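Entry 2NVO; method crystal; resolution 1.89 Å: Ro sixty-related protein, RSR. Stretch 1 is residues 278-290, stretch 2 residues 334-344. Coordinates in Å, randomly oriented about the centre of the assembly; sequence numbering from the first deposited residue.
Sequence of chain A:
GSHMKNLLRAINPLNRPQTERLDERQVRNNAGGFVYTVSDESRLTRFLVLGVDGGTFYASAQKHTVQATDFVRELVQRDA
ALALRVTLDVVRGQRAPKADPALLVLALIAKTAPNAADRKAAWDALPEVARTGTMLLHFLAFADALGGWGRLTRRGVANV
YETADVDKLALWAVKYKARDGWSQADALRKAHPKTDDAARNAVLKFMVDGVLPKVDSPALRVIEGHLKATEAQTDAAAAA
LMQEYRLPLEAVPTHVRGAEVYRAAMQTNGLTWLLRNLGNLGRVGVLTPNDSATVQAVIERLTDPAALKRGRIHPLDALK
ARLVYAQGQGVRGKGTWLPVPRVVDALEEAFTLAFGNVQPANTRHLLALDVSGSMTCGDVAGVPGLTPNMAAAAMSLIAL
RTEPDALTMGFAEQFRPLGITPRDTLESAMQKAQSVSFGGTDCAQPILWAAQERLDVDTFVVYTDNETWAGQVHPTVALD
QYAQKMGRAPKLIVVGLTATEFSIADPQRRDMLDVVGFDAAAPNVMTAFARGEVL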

ATOM      1  N   LEU A 278      15.255  -2.377  10.842  1.00 17.58           N
ATOM      2  CA  LEU A 278      15.771  -2.544  12.191  1.00 18.96           C
ATOM      3  C   LEU A 278      16.313  -3.964  12.456  1.00 22.47           C
ATOM      4  O   LEU A 278      17.371  -4.141  13.072  1.00 19.43           O
ATOM      5  CB  LEU A 278      14.709  -2.150  13.219  1.00 16.78           C
ATOM      6  CG  LEU A 278      14.234  -0.694  13.078  1.00 18.42           C
ATOM      7  CD1 LEU A 278      13.045  -0.432  13.979  1.00 17.82           C
ATOM      8  CD2 LEU A 278      15.379   0.284  13.411  1.00 13.72           C
ATOM      9  N   GLY A 279      15.586  -4.980  12.003  1.00 25.77           N
ATOM     10  CA  GLY A 279      16.028  -6.352  12.195  1.00 18.19           C
ATOM     11  C   GLY A 279      17.315  -6.631  11.441  1.00 21.22           C
ATOM     12  O   GLY A 279      18.259  -7.215  11.981  1.00 26.07           O
ATOM     13  N   ASN A 280      17.349  -6.209  10.186  1.00 19.07           N
ATOM     14  CA  ASN A 280      18.545  -6.312   9.362  1.00 27.78           C
ATOM     15  C   ASN A 280      19.783  -5.651   9.980  1.00 30.38           C
ATOM     16  O   ASN A 280      20.912  -5.993   9.626  1.00 30.31           O
ATOM     17  CB  ASN A 280      18.275  -5.713   7.978  1.00 28.20           C
ATOM     18  CG  ASN A 280      17.518  -6.667   7.061  1.00 34.79           C
ATOM     19  OD1 ASN A 280      17.488  -7.874   7.297  1.00 33.50           O
ATOM     20  ND2 ASN A 280      16.912  -6.129   6.007  1.00 33.09           N
ATOM     21  N   LEU A 281      19.559  -4.707  10.896  1.00 25.37           N
ATOM     22  CA  LEU A 281      20.636  -3.962  11.545  1.00 20.93           C
ATOM     23  C   LEU A 281      21.068  -4.652  12.828  1.00 26.52           C
ATOM     24  O   LEU A 281      22.236  -4.607  13.212  1.00 26.51           O
ATOM     25  CB  LEU A 281      20.165  -2.535  11.847  1.00 26.94           C
ATOM     26  CG  LEU A 281      19.983  -1.678  10.593  1.00 20.74           C
ATOM     27  CD1 LEU A 281      19.056  -0.488  10.818  1.00 27.09           C
ATOM     28  CD2 LEU A 281      21.339  -1.212  10.095  1.00 32.14           C
ATOM     29  N   GLY A 282      20.119  -5.297  13.491  1.00 21.46           N
ATOM     30  CA  GLY A 282      20.437  -6.063  14.673  1.00 26.11           C
ATOM     31  C   GLY A 282      21.240  -7.278  14.253  1.00 31.77           C
ATOM     32  O   GLY A 282      22.113  -7.746  14.993  1.00 28.34           O
ATOM     33  N   ARG A 283      20.935  -7.771  13.053  1.00 31.13           N
ATOM     34  CA  ARG A 283      21.510  -9.010  12.539  1.00 32.66           C
ATOM     35  C   ARG A 283      22.951  -8.788  12.117  1.00 33.35           C
ATOM     36  O   ARG A 283      23.857  -9.439  12.635  1.00 37.73           O
ATOM     37  CB  ARG A 283      20.698  -9.525  11.346  1.00 33.79           C
ATOM     38  CG  ARG A 283      21.074 -10.937  10.911  1.00 38.54           C
ATOM     39  CD  ARG A 283      20.296 -11.386   9.678  1.00 35.73           C
ATOM     40  NE  ARG A 283      20.806 -10.812   8.436  1.00 32.39           N
ATOM     41  CZ  ARG A 283      20.094 -10.023   7.640  1.00 31.00           C
ATOM     42  NH1 ARG A 283      18.850  -9.719   7.970  1.00 37.66           N
ATOM     43  NH2 ARG A 283      20.619  -9.539   6.519  1.00 29.95           N
ATOM     44  N   VAL A 284      23.148  -7.859  11.185  1.00 36.65           N
ATOM     45  CA  VAL A 284      24.479  -7.497  10.704  1.00 36.67           C
ATOM     46  C   VAL A 284      25.331  -6.768  11.744  1.00 40.68           C
ATOM     47  O   VAL A 284      26.319  -6.129  11.388  1.00 41.63           O
ATOM     48  CB  VAL A 284      24.398  -6.623   9.451  1.00 39.86           C
ATOM     49  CG1 VAL A 284      23.514  -7.282   8.416  1.00 41.77           C
ATOM     50  CG2 VAL A 284      23.864  -5.252   9.803  1.00 39.36           C
ATOM     51  N   GLY A 285      24.946  -6.862  13.018  1.00 35.99           N
ATOM     52  CA  GLY A 285      25.775  -6.402  14.120  1.00 34.61           C
ATOM     53  C   GLY A 285      25.960  -4.897  14.273  1.00 37.76           C
ATOM     54  O   GLY A 285      26.868  -4.442  14.974  1.00 37.50           O
ATOM     55  N   VAL A 286      25.099  -4.124  13.627  1.00 30.67           N
ATOM     56  CA  VAL A 286      25.156  -2.671  13.721  1.00 33.69           C
ATOM     57  C   VAL A 286      24.399  -2.097  14.944  1.00 32.97           C
ATOM     58  O   VAL A 286      24.829  -1.113  15.557  1.00 30.11           O
ATOM     59  CB  VAL A 286      24.595  -2.034  12.442  1.00 27.81           C
ATOM     60  CG1 VAL A 286      24.280  -0.561  12.673  1.00 30.52           C
ATOM     61  CG2 VAL A 286      25.561  -2.219  11.291  1.00 35.07           C
ATOM     62  N   LEU A 287      23.281  -2.724  15.297  1.00 27.85           N
ATOM     63  CA  LEU A 287      22.363  -2.191  16.296  1.00 20.41           C
ATOM     64  C   LEU A 287      22.229  -3.157  17.473  1.00 27.02           C
ATOM     65  O   LEU A 287      21.417  -4.088  17.436  1.00 24.29           O
ATOM     66  CB  LEU A 287      21.003  -1.953  15.622  1.00 26.34           C
ATOM     67  CG  LEU A 287      19.828  -1.214  16.263  1.00 21.65           C
ATOM     68  CD1 LEU A 287      20.184   0.231  16.684  1.00 19.61           C
ATOM     69  CD2 LEU A 287      18.678  -1.185  15.274  1.00 20.72           C
ATOM     70  N   THR A 288      23.027  -2.945  18.515  1.00 20.64           N
ATOM     71  CA  THR A 288      23.096  -3.873  19.644  1.00 27.75           C
ATOM     72  C   THR A 288      22.998  -3.152  20.981  1.00 27.49           C
ATOM     73  O   THR A 288      23.416  -2.009  21.101  1.00 31.20           O
ATOM     74  CB  THR A 288      24.403  -4.699  19.616  1.00 32.45           C
ATOM     75  OG1 THR A 288      25.500  -3.892  20.071  1.00 32.16           O
ATOM     76  CG2 THR A 288      24.685  -5.185  18.201  1.00 32.03           C
ATOM     77  N   PRO A 289      22.462  -3.837  21.996  1.00 29.90           N
ATOM     78  CA  PRO A 289      22.126  -3.300  23.320  1.00 35.16           C
ATOM     79  C   PRO A 289      23.283  -2.643  24.078  1.00 34.24           C
ATOM     80  O   PRO A 289      23.038  -1.954  25.067  1.00 37.08           O
ATOM     81  CB  PRO A 289      21.643  -4.544  24.079  1.00 36.32           C
ATOM     82  CG  PRO A 289      22.186  -5.699  23.291  1.00 35.83           C
ATOM     83  CD  PRO A 289      22.058  -5.246  21.888  1.00 32.19           C
ATOM     84  N   ASN A 290      24.516  -2.848  23.632  1.00 34.20           N
ATOM     85  CA  ASN A 290      25.655  -2.252  24.317  1.00 34.62           C
ATOM     86  C   ASN A 290      26.425  -1.253  23.447  1.00 32.47           C
ATOM     87  O   ASN A 290      27.534  -0.848  23.802  1.00 29.87           O
ATOM     88  CB  ASN A 290      26.593  -3.344  24.862  1.00 34.14           C
ATOM     89  CG  ASN A 290      26.038  -4.035  26.107  1.00 39.93           C
ATOM     90  OD1 ASN A 290      25.693  -3.389  27.105  1.00 36.08           O
ATOM     91  ND2 ASN A 290      25.965  -5.360  26.057  1.00 38.29           N
ATOM     92  N   LYS A 334      16.085 -15.690   6.826  1.00 61.79           N
ATOM     93  CA  LYS A 334      16.716 -14.601   7.548  1.00 59.29           C
ATOM     94  C   LYS A 334      17.422 -15.191   8.758  1.00 57.63           C
ATOM     95  O   LYS A 334      17.235 -16.368   9.091  1.00 60.46           O
ATOM     96  CB  LYS A 334      15.683 -13.567   7.985  1.00 56.69           C
ATOM     97  CG  LYS A 334      15.057 -12.806   6.832  1.00 58.67           C
ATOM     98  CD  LYS A 334      13.936 -11.904   7.329  1.00 61.88           C
ATOM     99  CE  LYS A 334      13.192 -11.236   6.176  1.00 61.20           C
ATOM    100  NZ  LYS A 334      11.843 -10.748   6.594  1.00 58.93           N
ATOM    101  N   GLY A 335      18.246 -14.382   9.407  1.00 53.33           N
ATOM    102  CA  GLY A 335      18.948 -14.833  10.588  1.00 48.65           C
ATOM    103  C   GLY A 335      18.234 -14.368  11.838  1.00 46.42           C
ATOM    104  O   GLY A 335      17.001 -14.304  11.887  1.00 45.85           O
ATOM    105  N   THR A 336      19.015 -14.050  12.859  1.00 37.71           N
ATOM    106  CA  THR A 336      18.466 -13.528  14.090  1.00 35.80           C
ATOM    107  C   THR A 336      19.200 -12.243  14.469  1.00 37.69           C
ATOM    108  O   THR A 336      20.192 -11.868  13.835  1.00 31.86           O
ATOM    109  CB  THR A 336      18.569 -14.547  15.236  1.00 37.05           C
ATOM    110  OG1 THR A 336      19.936 -14.681  15.647  1.00 35.63           O
ATOM    111  CG2 THR A 336      18.037 -15.907  14.796  1.00 39.07           C
ATOM    112  N   TRP A 337      18.684 -11.569  15.492  1.00 33.05           N
ATOM    113  CA  TRP A 337      19.312 -10.371  16.033  1.00 34.03           C
ATOM    114  C   TRP A 337      18.850 -10.200  17.464  1.00 29.62           C
ATOM    115  O   TRP A 337      17.959 -10.918  17.916  1.00 30.57           O
ATOM    116  CB  TRP A 337      18.971  -9.138  15.197  1.00 28.76           C
ATOM    117  CG  TRP A 337      17.499  -8.823  15.099  1.00 29.50           C
ATOM    118  CD1 TRP A 337      16.776  -8.018  15.930  1.00 28.51           C
ATOM    119  CD2 TRP A 337      16.583  -9.297  14.104  1.00 29.63           C
ATOM    120  NE1 TRP A 337      15.465  -7.961  15.517  1.00 27.30           N
ATOM    121  CE2 TRP A 337      15.320  -8.739  14.397  1.00 28.94           C
ATOM    122  CE3 TRP A 337      16.707 -10.143  12.995  1.00 31.88           C
ATOM    123  CZ2 TRP A 337      14.190  -9.002  13.626  1.00 28.44           C
ATOM    124  CZ3 TRP A 337      15.583 -10.400  12.227  1.00 32.38           C
ATOM    125  CH2 TRP A 337      14.342  -9.831  12.546  1.00 30.88           C
ATOM    126  N   LEU A 338      19.467  -9.269  18.181  1.00 27.59           N
ATOM    127  CA  LEU A 338      19.085  -8.997  19.558  1.00 28.48           C
ATOM    128  C   LEU A 338      18.413  -7.631  19.664  1.00 32.58           C
ATOM    129  O   LEU A 338      19.093  -6.593  19.674  1.00 29.89           O
ATOM    130  CB  LEU A 338      20.302  -9.061  20.478  1.00 35.14           C
ATOM    131  CG  LEU A 338      20.002  -8.760  21.943  1.00 33.53           C
ATOM    132  CD1 LEU A 338      18.880  -9.653  22.445  1.00 36.12           C
ATOM    133  CD2 LEU A 338      21.251  -8.932  22.799  1.00 37.78           C
ATOM    134  N   PRO A 339      17.072  -7.629  19.754  1.00 31.74           N
ATOM    135  CA  PRO A 339      16.292  -6.388  19.803  1.00 27.04           C
ATOM    136  C   PRO A 339      16.776  -5.511  20.939  1.00 25.64           C
ATOM    137  O   PRO A 339      16.892  -5.995  22.062  1.00 28.24           O
ATOM    138  CB  PRO A 339      14.870  -6.879  20.109  1.00 26.12           C
ATOM    139  CG  PRO A 339      14.849  -8.325  19.664  1.00 24.96           C
ATOM    140  CD  PRO A 339      16.230  -8.827  19.949  1.00 30.17           C
ATOM    141  N   VAL A 340      17.070  -4.246  20.647  1.00 23.14           N
ATOM    142  CA  VAL A 340      17.427  -3.289  21.687  1.00 22.71           C
ATOM    143  C   VAL A 340      16.174  -2.703  22.308  1.00 17.95           C
ATOM    144  O   VAL A 340      15.388  -2.072  21.616  1.00 18.35           O
ATOM    145  CB  VAL A 340      18.248  -2.113  21.118  1.00 22.27           C
ATOM    146  CG1 VAL A 340      18.553  -1.130  22.224  1.00 22.02           C
ATOM    147  CG2 VAL A 340      19.519  -2.615  20.454  1.00 24.17           C
ATOM    148  N   PRO A 341      15.994  -2.893  23.622  1.00 19.61           N
ATOM    149  CA  PRO A 341      14.765  -2.494  24.315  1.00 22.81           C
ATOM    150  C   PRO A 341      14.394  -1.030  24.111  1.00 21.88           C
ATOM    151  O   PRO A 341      13.238  -0.735  23.816  1.00 19.45           O
ATOM    152  CB  PRO A 341      15.093  -2.763  25.783  1.00 22.22           C
ATOM    153  CG  PRO A 341      16.076  -3.885  25.729  1.00 22.30           C
ATOM    154  CD  PRO A 341      16.930  -3.583  24.525  1.00 23.62           C
ATOM    155  N   ARG A 342      15.352  -0.121  24.251  1.00 20.01           N
ATOM    156  CA  ARG A 342      15.019   1.297  24.134  1.00 20.25           C
ATOM    157  C   ARG A 342      14.621   1.682  22.704  1.00 14.75           C
ATOM    158  O   ARG A 342      13.998   2.717  22.495  1.00 16.32           O
ATOM    159  CB  ARG A 342      16.158   2.181  24.681  1.00 19.78           C
ATOM    160  CG  ARG A 342      16.167   2.274  26.210  1.00 24.65           C
ATOM    161  CD  ARG A 342      17.370   3.055  26.766  1.00 23.58           C
ATOM    162  NE  ARG A 342      17.290   4.464  26.413  1.00 22.82           N
ATOM    163  CZ  ARG A 342      18.013   5.035  25.462  1.00 19.58           C
ATOM    164  NH1 ARG A 342      18.895   4.316  24.785  1.00 19.89           N
ATOM    165  NH2 ARG A 342      17.864   6.328  25.202  1.00 16.35           N
ATOM    166  N   VAL A 343      14.985   0.857  21.722  1.00 12.42           N
ATOM    167  CA  VAL A 343      14.539   1.076  20.342  1.00 13.44           C
ATOM    168  C   VAL A 343      13.084   0.627  20.229  1.00 15.74           C
ATOM    169  O   VAL A 343      12.252   1.325  19.659  1.00 12.25           O
ATOM    170  CB  VAL A 343      15.413   0.324  19.301  1.00 14.83           C
ATOM    171  CG1 VAL A 343      14.807   0.398  17.914  1.00 11.73           C
ATOM    172  CG2 VAL A 343      16.845   0.894  19.270  1.00 12.98           C
ATOM    173  N   VAL A 344      12.788  -0.543  20.790  1.00 14.84           N
ATOM    174  CA  VAL A 344      11.399  -0.987  20.904  1.00 18.45           C
ATOM    175  C   VAL A 344      10.561   0.093  21.567  1.00 15.41           C
ATOM    176  O   VAL A 344       9.463   0.411  21.114  1.00 15.32           O
ATOM    177  CB  VAL A 344      11.290  -2.284  21.717  1.00 16.51           C
ATOM    178  CG1 VAL A 344       9.835  -2.536  22.109  1.00 21.54           C
ATOM    179  CG2 VAL A 344      11.855  -3.440  20.913  1.00 14.33           C
TER
HETATM  180  O   HOH W   1      18.993  -5.184  17.281  1.00 24.41           O

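The two stretches bury 607 Å² between them, and no direct hydrogen bond crosses the contact; close packing and one water carry it. Three residues cover the most surface: Trp337 (80 Å²), Pro289 (77 Å²) and Arg283 (73 Å²). The backbones approach at two points, with CA of Arg283 4.3 Å from CA of Trp337 and CA of Pro289 5.0 Å from CA of Val340. Stretch 1 is helical through Arg283, kinked where the N of Gly279 and of Asn280 lacks a bond to the preceding turn, and then becomes loop or turn, whereas stretch 2 runs as loop or turn before it enters a helix at Pro341, with Val340 as the N-cap residue.

Trp337 points its CB toward the helix, and its chi1 of 60° (p) and chi2 of 91° bring the indole against Gly279. The Gly279 CA lies 3.5 Å from the centroid of the Trp337 six-membered ring, 17° off the ring normal, so a polarised C-H group sits over the aromatic face. An ideally placed CB on Gly279 would come within 2.6 Å of Trp337 CZ2, and one on Gly282 within 2.7 Å of Trp337 CB. Both glycines thus leave space that the tryptophan fills: Gly282 C is 3.1 Å from Trp337 CB. The indole NE1 finds its hydrogen bond elsewhere in the structure.

Arg283 uses its aliphatic portion against stretch 2. Its CG is 3.2 Å from Thr336 O and its CD 3.6 Å from Gly335 N. The same carbonyl receives a CA-H...O contact, Arg283 CA to Thr336 O at 3.4 Å with an angle of 136° at the hydrogen. At the charged end, NH1 is engaged within its own stretch: Arg283 NH1 donates to Asn280 OD1 at 2.4 Å, a very short distance, with an N-H...O angle of 145°.

At the second approach, Pro289 presents its ring to two apolar side chains. Its CG is 3.4 Å from Leu338 CD2, and its CD 3.9 Å from Val340 CG2. Leu338 starts sideways, but its end comes nearer, while Val340 points toward stretch 1. Leu287 extends this hydrophobic patch more loosely, with CG 4.4 Å from Val340 CG2 and CD1 4.3 Å from Val343 CG2.

Between these regions, Leu287 O and Leu338 O stand 4.1 Å apart. Two carbonyl oxygens cannot hydrogen-bond to each other, so water 1 supplies the protons, donating to Leu287 O at 2.7 Å and to Leu338 O at 2.8 Å. This bridge ties the two backbones together.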